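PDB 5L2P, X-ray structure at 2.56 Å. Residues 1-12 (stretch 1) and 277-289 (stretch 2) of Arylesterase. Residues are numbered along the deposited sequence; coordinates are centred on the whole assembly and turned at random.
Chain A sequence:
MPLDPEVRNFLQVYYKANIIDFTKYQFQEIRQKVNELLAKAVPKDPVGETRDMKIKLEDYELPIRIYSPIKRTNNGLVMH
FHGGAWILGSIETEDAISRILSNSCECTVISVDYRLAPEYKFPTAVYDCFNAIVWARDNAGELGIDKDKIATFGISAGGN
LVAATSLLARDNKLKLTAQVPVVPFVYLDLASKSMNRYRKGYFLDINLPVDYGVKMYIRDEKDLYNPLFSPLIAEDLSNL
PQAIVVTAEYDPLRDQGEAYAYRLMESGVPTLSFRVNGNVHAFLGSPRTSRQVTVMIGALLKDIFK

Stretch 1 1-12: MPLDPEVRNFLQ
Stretch 2 (277-289) NGNVHAFLGSPRT

The N-terminus of the chain enters as a short loop, Met1 to Asp4, bent at Pro2 (-83°, 77°), before Leu3 (-97°, 167°) and Asp4 (-57°, 128°), then coils into a helix (phi -52 to -71°, psi -37 to -47°) that starts at Pro5 and runs on past Gln12. Against it lies a segment from the far end of the sequence: a corner at Asn277 and Gly278, a weakly bonded strand around Asn279 and Val280, a type II turn from Phe283 to Ser286, and a second helix beginning at Pro287. Two close backbone approaches set the register: the CA atoms of Leu3 and Gly278 lie 4.5 Å apart, and those of Val7 and Gly285 4.3 Å. The pairings rise together in sequence, so the chains advance in the same overall sense, four residues against seven. Together the stretches bury 577 Å².

Both approaches use glycine. Gly278 (phi 69°, psi 20°) takes a positive phi that favours glycine, and its carbonyl receives the one backbone hydrogen bond across the contact, from Asp4 N to Gly278 O, 3.1 Å and nearly straight at 172°. Gly285 (83°, 2°) sits in the type II turn, closed by Ser286 N to Phe283 O at 3.2 Å. An ideal CB on it would point toward the first helix and come within 2.7 Å of Phe10 CB, a clash, so the bare CA is what lets helix and turn meet so closely. Glu6 O and Gly285 O lie 3.4 Å apart as two acceptors; Glu6 O is instead engaged by Phe10 N at 3.1 Å within its helix.

Apolar packing centres on two valines. Val7 (chi1 t) places CG1 3.9 Å from Val280 CG2 and 3.6 Å from Leu284 O, while its CG2 reaches Ser286 CB at 3.7 Å. Val280 (chi1 m) points toward the first stretch, and its CG1 meets Leu3 CD2 at 4.0 Å and Leu11 CD1 at 4.4 Å. Both leucines are m,t, with CA-to-CB bonds directed sideways but side-chain ends that come nearer. Phe10 (chi1 168°, chi2 79°) lays a ring face over Gly285 N, with Phe10 CG 3.5 Å from Gly285 CA and Phe10 CE2 4.0 Å from Leu284 CB.

The polar cluster gathers where the two helices begin. Asp4 and Ser286 are both N-cap residues, each with chi1 t. Arg288 (t, t, p, chi4 81°) bridges two acids: its NH2 lies 2.9 Å from Glu6 OE2, a salt bridge with a weak hydrogen bond at 128°, and 3.3 Å from Asp4 OD2, a salt bridge at the guanidinium edge. Asp4 OD2 and Glu6 OE2 are only 3.0 Å apart, and the shared cation helps offset their repulsion. Glu6 (p, t, chi3 -25°) also brings OE2 to 3.0 Å from Ser286 OG, which is hydrogen-bonded to Thr289 OG1 at 2.7 Å. Within the second stretch, Asn279 ND2 donates a 3.0 Å hydrogen bond to Asn277 O across the corner.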

ATOM      1  N   MET A   1       6.649  14.155   4.242  1.00 75.35           N
ATOM      2  CA  MET A   1       5.424  13.303   4.010  1.00 76.54           C
ATOM      3  C   MET A   1       4.142  14.110   4.184  1.00 75.99           C
ATOM      4  O   MET A   1       4.171  15.202   4.768  1.00 75.93           O
ATOM      5  CB  MET A   1       5.415  12.084   4.947  1.00 76.13           C
ATOM      6  CG  MET A   1       6.423  11.015   4.533  1.00 79.43           C
ATOM      7  SD  MET A   1       6.072  10.166   2.983  1.00 81.26           S
ATOM      8  CE  MET A   1       4.914   8.988   3.647  1.00 80.70           C
ATOM      9  N   PRO A   2       3.008  13.592   3.652  1.00 76.60           N
ATOM     10  CA  PRO A   2       1.755  14.334   3.696  1.00 73.80           C
ATOM     11  C   PRO A   2       1.016  14.171   5.033  1.00 70.44           C
ATOM     12  O   PRO A   2       0.043  13.440   5.126  1.00 68.76           O
ATOM     13  CB  PRO A   2       0.969  13.743   2.533  1.00 76.81           C
ATOM     14  CG  PRO A   2       1.391  12.342   2.501  1.00 78.48           C
ATOM     15  CD  PRO A   2       2.850  12.339   2.886  1.00 79.13           C
ATOM     16  N   LEU A   3       1.495  14.877   6.054  1.00 65.75           N
ATOM     17  CA  LEU A   3       0.831  14.922   7.339  1.00 62.99           C
ATOM     18  C   LEU A   3      -0.043  16.164   7.451  1.00 62.27           C
ATOM     19  O   LEU A   3       0.037  17.085   6.652  1.00 60.51           O
ATOM     20  CB  LEU A   3       1.864  14.948   8.477  1.00 61.02           C
ATOM     21  CG  LEU A   3       2.841  13.785   8.584  1.00 60.74           C
ATOM     22  CD1 LEU A   3       3.909  14.114   9.623  1.00 59.91           C
ATOM     23  CD2 LEU A   3       2.083  12.494   8.934  1.00 62.46           C
ATOM     24  N   ASP A   4      -0.883  16.161   8.462  1.00 63.22           N
ATOM     25  CA  ASP A   4      -1.518  17.377   8.935  1.00 68.61           C
ATOM     26  C   ASP A   4      -0.424  18.426   9.328  1.00 64.25           C
ATOM     27  O   ASP A   4       0.494  18.119  10.053  1.00 61.85           O
ATOM     28  CB  ASP A   4      -2.367  16.996  10.138  1.00 70.80           C
ATOM     29  CG  ASP A   4      -3.287  18.087  10.586  1.00 76.18           C
ATOM     30  OD1 ASP A   4      -3.209  19.252  10.115  1.00 78.96           O
ATOM     31  OD2 ASP A   4      -4.113  17.737  11.453  1.00 78.90           O
ATOM     32  N   PRO A   5      -0.521  19.645   8.808  1.00 65.58           N
ATOM     33  CA  PRO A   5       0.476  20.690   9.139  1.00 67.12           C
ATOM     34  C   PRO A   5       0.739  20.920  10.636  1.00 63.98           C
ATOM     35  O   PRO A   5       1.867  21.136  11.015  1.00 59.08           O
ATOM     36  CB  PRO A   5      -0.113  21.965   8.504  1.00 69.34           C
ATOM     37  CG  PRO A   5      -0.888  21.441   7.330  1.00 70.86           C
ATOM     38  CD  PRO A   5      -1.488  20.125   7.796  1.00 69.96           C
ATOM     39  N   GLU A   6      -0.300  20.879  11.463  1.00 64.94           N
ATOM     40  CA  GLU A   6      -0.133  20.998  12.922  1.00 64.05           C
ATOM     41  C   GLU A   6       0.691  19.846  13.475  1.00 59.38           C
ATOM     42  O   GLU A   6       1.481  20.029  14.390  1.00 56.60           O
ATOM     43  CB  GLU A   6      -1.486  21.138  13.682  1.00 69.85           C
ATOM     44  CG  GLU A   6      -2.495  20.006  13.471  1.00 76.12           C
ATOM     45  CD  GLU A   6      -3.875  20.222  14.121  1.00 85.10           C
ATOM     46  OE1 GLU A   6      -3.964  20.995  15.127  1.00 94.12           O
ATOM     47  OE2 GLU A   6      -4.871  19.612  13.618  1.00 84.81           O
ATOM     48  N   VAL A   7       0.507  18.655  12.922  1.00 58.89           N
ATOM     49  CA  VAL A   7       1.271  17.483  13.357  1.00 56.19           C
ATOM     50  C   VAL A   7       2.724  17.591  12.905  1.00 53.99           C
ATOM     51  O   VAL A   7       3.637  17.259  13.640  1.00 50.78           O
ATOM     52  CB  VAL A   7       0.647  16.181  12.837  1.00 56.88           C
ATOM     53  CG1 VAL A   7       1.528  14.964  13.195  1.00 56.82           C
ATOM     54  CG2 VAL A   7      -0.758  16.021  13.411  1.00 60.66           C
ATOM     55  N   ARG A   8       2.923  18.044  11.678  1.00 58.00           N
ATOM     56  CA  ARG A   8       4.264  18.236  11.137  1.00 62.92           C
ATOM     57  C   ARG A   8       5.062  19.269  11.991  1.00 64.55           C
ATOM     58  O   ARG A   8       6.221  19.062  12.298  1.00 63.05           O
ATOM     59  CB  ARG A   8       4.148  18.745   9.715  1.00 68.84           C
ATOM     60  CG  ARG A   8       5.434  18.787   8.915  1.00 76.56           C
ATOM     61  CD  ARG A   8       5.124  19.570   7.649  1.00 86.57           C
ATOM     62  NE  ARG A   8       6.161  19.585   6.614  1.00 93.04           N
ATOM     63  CZ  ARG A   8       6.222  18.760   5.564  1.00 95.90           C
ATOM     64  NH1 ARG A   8       5.347  17.764   5.401  1.00 95.36           N
ATOM     65  NH2 ARG A   8       7.197  18.908   4.675  1.00101.75           N
ATOM     66  N   ASN A   9       4.417  20.374  12.343  1.00 63.52           N
ATOM     67  CA  ASN A   9       5.002  21.384  13.178  1.00 65.99           C
ATOM     68  C   ASN A   9       5.363  20.832  14.581  1.00 63.43           C
ATOM     69  O   ASN A   9       6.438  21.137  15.133  1.00 60.38           O
ATOM     70  CB  ASN A   9       4.047  22.602  13.283  1.00 72.55           C
ATOM     71  CG  ASN A   9       3.928  23.377  11.977  1.00 78.96           C
ATOM     72  OD1 ASN A   9       4.554  23.015  10.966  1.00 80.40           O
ATOM     73  ND2 ASN A   9       3.137  24.462  11.994  1.00 82.30           N
ATOM     74  N   PHE A  10       4.478  20.005  15.129  1.00 59.01           N
ATOM     75  CA  PHE A  10       4.738  19.345  16.396  1.00 59.69           C
ATOM     76  C   PHE A  10       6.015  18.490  16.346  1.00 59.70           C
ATOM     77  O   PHE A  10       6.816  18.487  17.293  1.00 66.09           O
ATOM     78  CB  PHE A  10       3.510  18.507  16.838  1.00 61.32           C
ATOM     79  CG  PHE A  10       3.789  17.579  17.988  1.00 61.89           C
ATOM     80  CD1 PHE A  10       3.833  18.058  19.289  1.00 64.30           C
ATOM     81  CD2 PHE A  10       4.051  16.231  17.762  1.00 62.67           C
ATOM     82  CE1 PHE A  10       4.106  17.207  20.357  1.00 65.78           C
ATOM     83  CE2 PHE A  10       4.354  15.374  18.811  1.00 63.70           C
ATOM     84  CZ  PHE A  10       4.381  15.859  20.114  1.00 65.74           C
ATOM     85  N   LEU A  11       6.198  17.753  15.255  1.00 58.24           N
ATOM     86  CA  LEU A  11       7.343  16.848  15.110  1.00 54.48           C
ATOM     87  C   LEU A  11       8.634  17.632  15.056  1.00 54.25           C
ATOM     88  O   LEU A  11       9.609  17.231  15.650  1.00 54.53           O
ATOM     89  CB  LEU A  11       7.178  15.963  13.841  1.00 52.41           C
ATOM     90  CG  LEU A  11       6.051  14.920  13.898  1.00 49.57           C
ATOM     91  CD1 LEU A  11       5.849  14.290  12.554  1.00 51.48           C
ATOM     92  CD2 LEU A  11       6.353  13.843  14.920  1.00 49.47           C
ATOM     93  N   GLN A  12       8.635  18.755  14.353  1.00 57.71           N
ATOM     94  CA  GLN A  12       9.804  19.653  14.300  1.00 62.68           C
ATOM     95  C   GLN A  12      10.214  20.125  15.698  1.00 60.70           C
ATOM     96  O   GLN A  12      11.396  20.081  16.050  1.00 60.45           O
ATOM     97  CB  GLN A  12       9.539  20.859  13.400  1.00 68.91           C
ATOM     98  CG  GLN A  12       9.454  20.457  11.933  1.00 76.63           C
ATOM     99  CD  GLN A  12       8.780  21.486  11.025  1.00 84.67           C
ATOM    100  OE1 GLN A  12       8.399  22.580  11.453  1.00 85.56           O
ATOM    101  NE2 GLN A  12       8.612  21.118   9.752  1.00 90.53           N
ATOM    102  N   ASN A 277      -6.390   9.075   8.789  1.00 44.97           N
ATOM    103  CA  ASN A 277      -5.346   9.507   7.889  1.00 46.17           C
ATOM    104  C   ASN A 277      -4.642  10.817   8.333  1.00 46.10           C
ATOM    105  O   ASN A 277      -5.188  11.615   9.062  1.00 46.14           O
ATOM    106  CB  ASN A 277      -5.898   9.634   6.468  1.00 48.59           C
ATOM    107  CG  ASN A 277      -6.424   8.279   5.878  1.00 50.31           C
ATOM    108  OD1 ASN A 277      -5.858   7.205   6.088  1.00 48.21           O
ATOM    109  ND2 ASN A 277      -7.521   8.355   5.141  1.00 47.56           N
ATOM    110  N   GLY A 278      -3.411  11.008   7.860  1.00 47.07           N
ATOM    111  CA  GLY A 278      -2.644  12.217   8.073  1.00 46.21           C
ATOM    112  C   GLY A 278      -2.199  12.434   9.504  1.00 46.61           C
ATOM    113  O   GLY A 278      -1.818  13.542   9.887  1.00 48.32           O
ATOM    114  N   ASN A 279      -2.195  11.347  10.270  1.00 46.40           N
ATOM    115  CA  ASN A 279      -1.877  11.366  11.670  1.00 46.71           C
ATOM    116  C   ASN A 279      -0.892  10.328  12.055  1.00 45.97           C
ATOM    117  O   ASN A 279      -0.783   9.302  11.407  1.00 45.32           O
ATOM    118  CB  ASN A 279      -3.117  11.228  12.523  1.00 47.66           C
ATOM    119  CG  ASN A 279      -3.863  12.551  12.684  1.00 50.46           C
ATOM    120  OD1 ASN A 279      -3.689  13.291  13.676  1.00 54.98           O
ATOM    121  ND2 ASN A 279      -4.612  12.895  11.672  1.00 52.89           N
ATOM    122  N   VAL A 280      -0.126  10.662  13.093  1.00 45.92           N
ATOM    123  CA  VAL A 280       0.900   9.782  13.600  1.00 45.03           C
ATOM    124  C   VAL A 280       0.335   9.042  14.795  1.00 43.59           C
ATOM    125  O   VAL A 280      -0.822   9.186  15.131  1.00 41.37           O
ATOM    126  CB  VAL A 280       2.202  10.552  13.934  1.00 47.11           C
ATOM    127  CG1 VAL A 280       2.742  11.224  12.671  1.00 46.82           C
ATOM    128  CG2 VAL A 280       2.006  11.533  15.090  1.00 47.01           C
ATOM    129  N   HIS A 281       1.155   8.215  15.407  1.00 46.62           N
ATOM    130  CA  HIS A 281       0.728   7.400  16.532  1.00 49.18           C
ATOM    131  C   HIS A 281       0.063   8.223  17.631  1.00 51.67           C
ATOM    132  O   HIS A 281       0.584   9.250  18.070  1.00 53.86           O
ATOM    133  CB  HIS A 281       1.933   6.664  17.088  1.00 51.19           C
ATOM    134  CG  HIS A 281       1.642   5.849  18.301  1.00 53.47           C
ATOM    135  ND1 HIS A 281       0.969   4.648  18.256  1.00 53.72           N
ATOM    136  CD2 HIS A 281       1.946   6.060  19.601  1.00 56.66           C
ATOM    137  CE1 HIS A 281       0.876   4.151  19.475  1.00 56.65           C
ATOM    138  NE2 HIS A 281       1.449   4.996  20.313  1.00 57.54           N
ATOM    139  N   ALA A 282      -1.108   7.755  18.044  1.00 55.58           N
ATOM    140  CA  ALA A 282      -1.883   8.382  19.148  1.00 53.43           C
ATOM    141  C   ALA A 282      -2.398   9.802  18.840  1.00 50.78           C
ATOM    142  O   ALA A 282      -2.876  10.467  19.705  1.00 54.07           O
ATOM    143  CB  ALA A 282      -1.088   8.329  20.424  1.00 51.33           C
ATOM    144  N   PHE A 283      -2.323  10.221  17.586  1.00 49.22           N
ATOM    145  CA  PHE A 283      -2.827  11.517  17.137  1.00 48.40           C
ATOM    146  C   PHE A 283      -2.099  12.685  17.795  1.00 48.71           C
ATOM    147  O   PHE A 283      -2.642  13.752  17.970  1.00 46.53           O
ATOM    148  CB  PHE A 283      -4.351  11.594  17.300  1.00 48.01           C
ATOM    149  CG  PHE A 283      -5.051  10.288  16.977  1.00 49.14           C
ATOM    150  CD1 PHE A 283      -5.012   9.744  15.712  1.00 48.16           C
ATOM    151  CD2 PHE A 283      -5.701   9.569  17.973  1.00 51.49           C
ATOM    152  CE1 PHE A 283      -5.621   8.532  15.420  1.00 49.35           C
ATOM    153  CE2 PHE A 283      -6.306   8.351  17.696  1.00 52.95           C
ATOM    154  CZ  PHE A 283      -6.264   7.833  16.411  1.00 51.63           C
ATOM    155  N   LEU A 284      -0.825  12.471  18.109  1.00 48.99           N
ATOM    156  CA  LEU A 284       0.016  13.483  18.710  1.00 48.94           C
ATOM    157  C   LEU A 284       0.267  14.645  17.779  1.00 49.89           C
ATOM    158  O   LEU A 284       0.487  14.460  16.578  1.00 48.56           O
ATOM    159  CB  LEU A 284       1.323  12.847  19.167  1.00 49.61           C
ATOM    160  CG  LEU A 284       1.060  12.115  20.494  1.00 52.57           C
ATOM    161  CD1 LEU A 284       1.930  10.869  20.630  1.00 54.00           C
ATOM    162  CD2 LEU A 284       1.220  13.047  21.712  1.00 54.96           C
ATOM    163  N   GLY A 285       0.273  15.849  18.354  1.00 51.87           N
ATOM    164  CA  GLY A 285       0.397  17.074  17.576  1.00 54.38           C
ATOM    165  C   GLY A 285      -0.922  17.559  16.973  1.00 55.12           C
ATOM    166  O   GLY A 285      -0.920  18.554  16.234  1.00 57.71           O
ATOM    167  N   SER A 286      -2.018  16.850  17.259  1.00 53.60           N
ATOM    168  CA  SER A 286      -3.332  17.237  16.808  1.00 54.01           C
ATOM    169  C   SER A 286      -4.404  16.990  17.860  1.00 52.57           C
ATOM    170  O   SER A 286      -5.089  15.977  17.830  1.00 51.12           O
ATOM    171  CB  SER A 286      -3.708  16.492  15.517  1.00 55.57           C
ATOM    172  OG  SER A 286      -4.978  16.949  15.039  1.00 57.73           O
ATOM    173  N   PRO A 287      -4.527  17.908  18.830  1.00 53.63           N
ATOM    174  CA  PRO A 287      -5.545  17.748  19.847  1.00 52.83           C
ATOM    175  C   PRO A 287      -6.965  17.723  19.281  1.00 50.94           C
ATOM    176  O   PRO A 287      -7.826  17.089  19.878  1.00 50.34           O
ATOM    177  CB  PRO A 287      -5.327  18.970  20.790  1.00 54.83           C
ATOM    178  CG  PRO A 287      -4.436  19.888  20.061  1.00 55.65           C
ATOM    179  CD  PRO A 287      -3.625  19.038  19.133  1.00 54.72           C
ATOM    180  N   ARG A 288      -7.205  18.416  18.175  1.00 51.68           N
ATOM    181  CA  ARG A 288      -8.516  18.377  17.496  1.00 53.16           C
ATOM    182  C   ARG A 288      -8.878  16.941  17.060  1.00 50.42           C
ATOM    183  O   ARG A 288      -9.963  16.459  17.349  1.00 47.14           O
ATOM    184  CB  ARG A 288      -8.545  19.311  16.259  1.00 57.27           C
ATOM    185  CG  ARG A 288      -9.869  19.266  15.474  1.00 60.61           C
ATOM    186  CD  ARG A 288      -9.878  20.111  14.180  1.00 62.48           C
ATOM    187  NE  ARG A 288      -8.644  19.924  13.412  1.00 66.47           N
ATOM    188  CZ  ARG A 288      -8.373  18.895  12.590  1.00 69.12           C
ATOM    189  NH1 ARG A 288      -9.265  17.899  12.360  1.00 71.28           N
ATOM    190  NH2 ARG A 288      -7.196  18.856  11.985  1.00 67.53           N
ATOM    191  N   THR A 289      -7.958  16.269  16.374  1.00 48.88           N
ATOM    192  CA  THR A 289      -8.176  14.868  15.971  1.00 49.25           C
ATOM    193  C   THR A 289      -8.343  13.921  17.156  1.00 50.59           C
ATOM    194  O   THR A 289      -9.192  13.019  17.152  1.00 49.93           O
ATOM    195  CB  THR A 289      -7.023  14.355  15.115  1.00 48.70           C
ATOM    196  OG1 THR A 289      -6.840  15.229  14.017  1.00 50.75           O
ATOM    197  CG2 THR A 289      -7.328  13.021  14.564  1.00 47.36           C
TER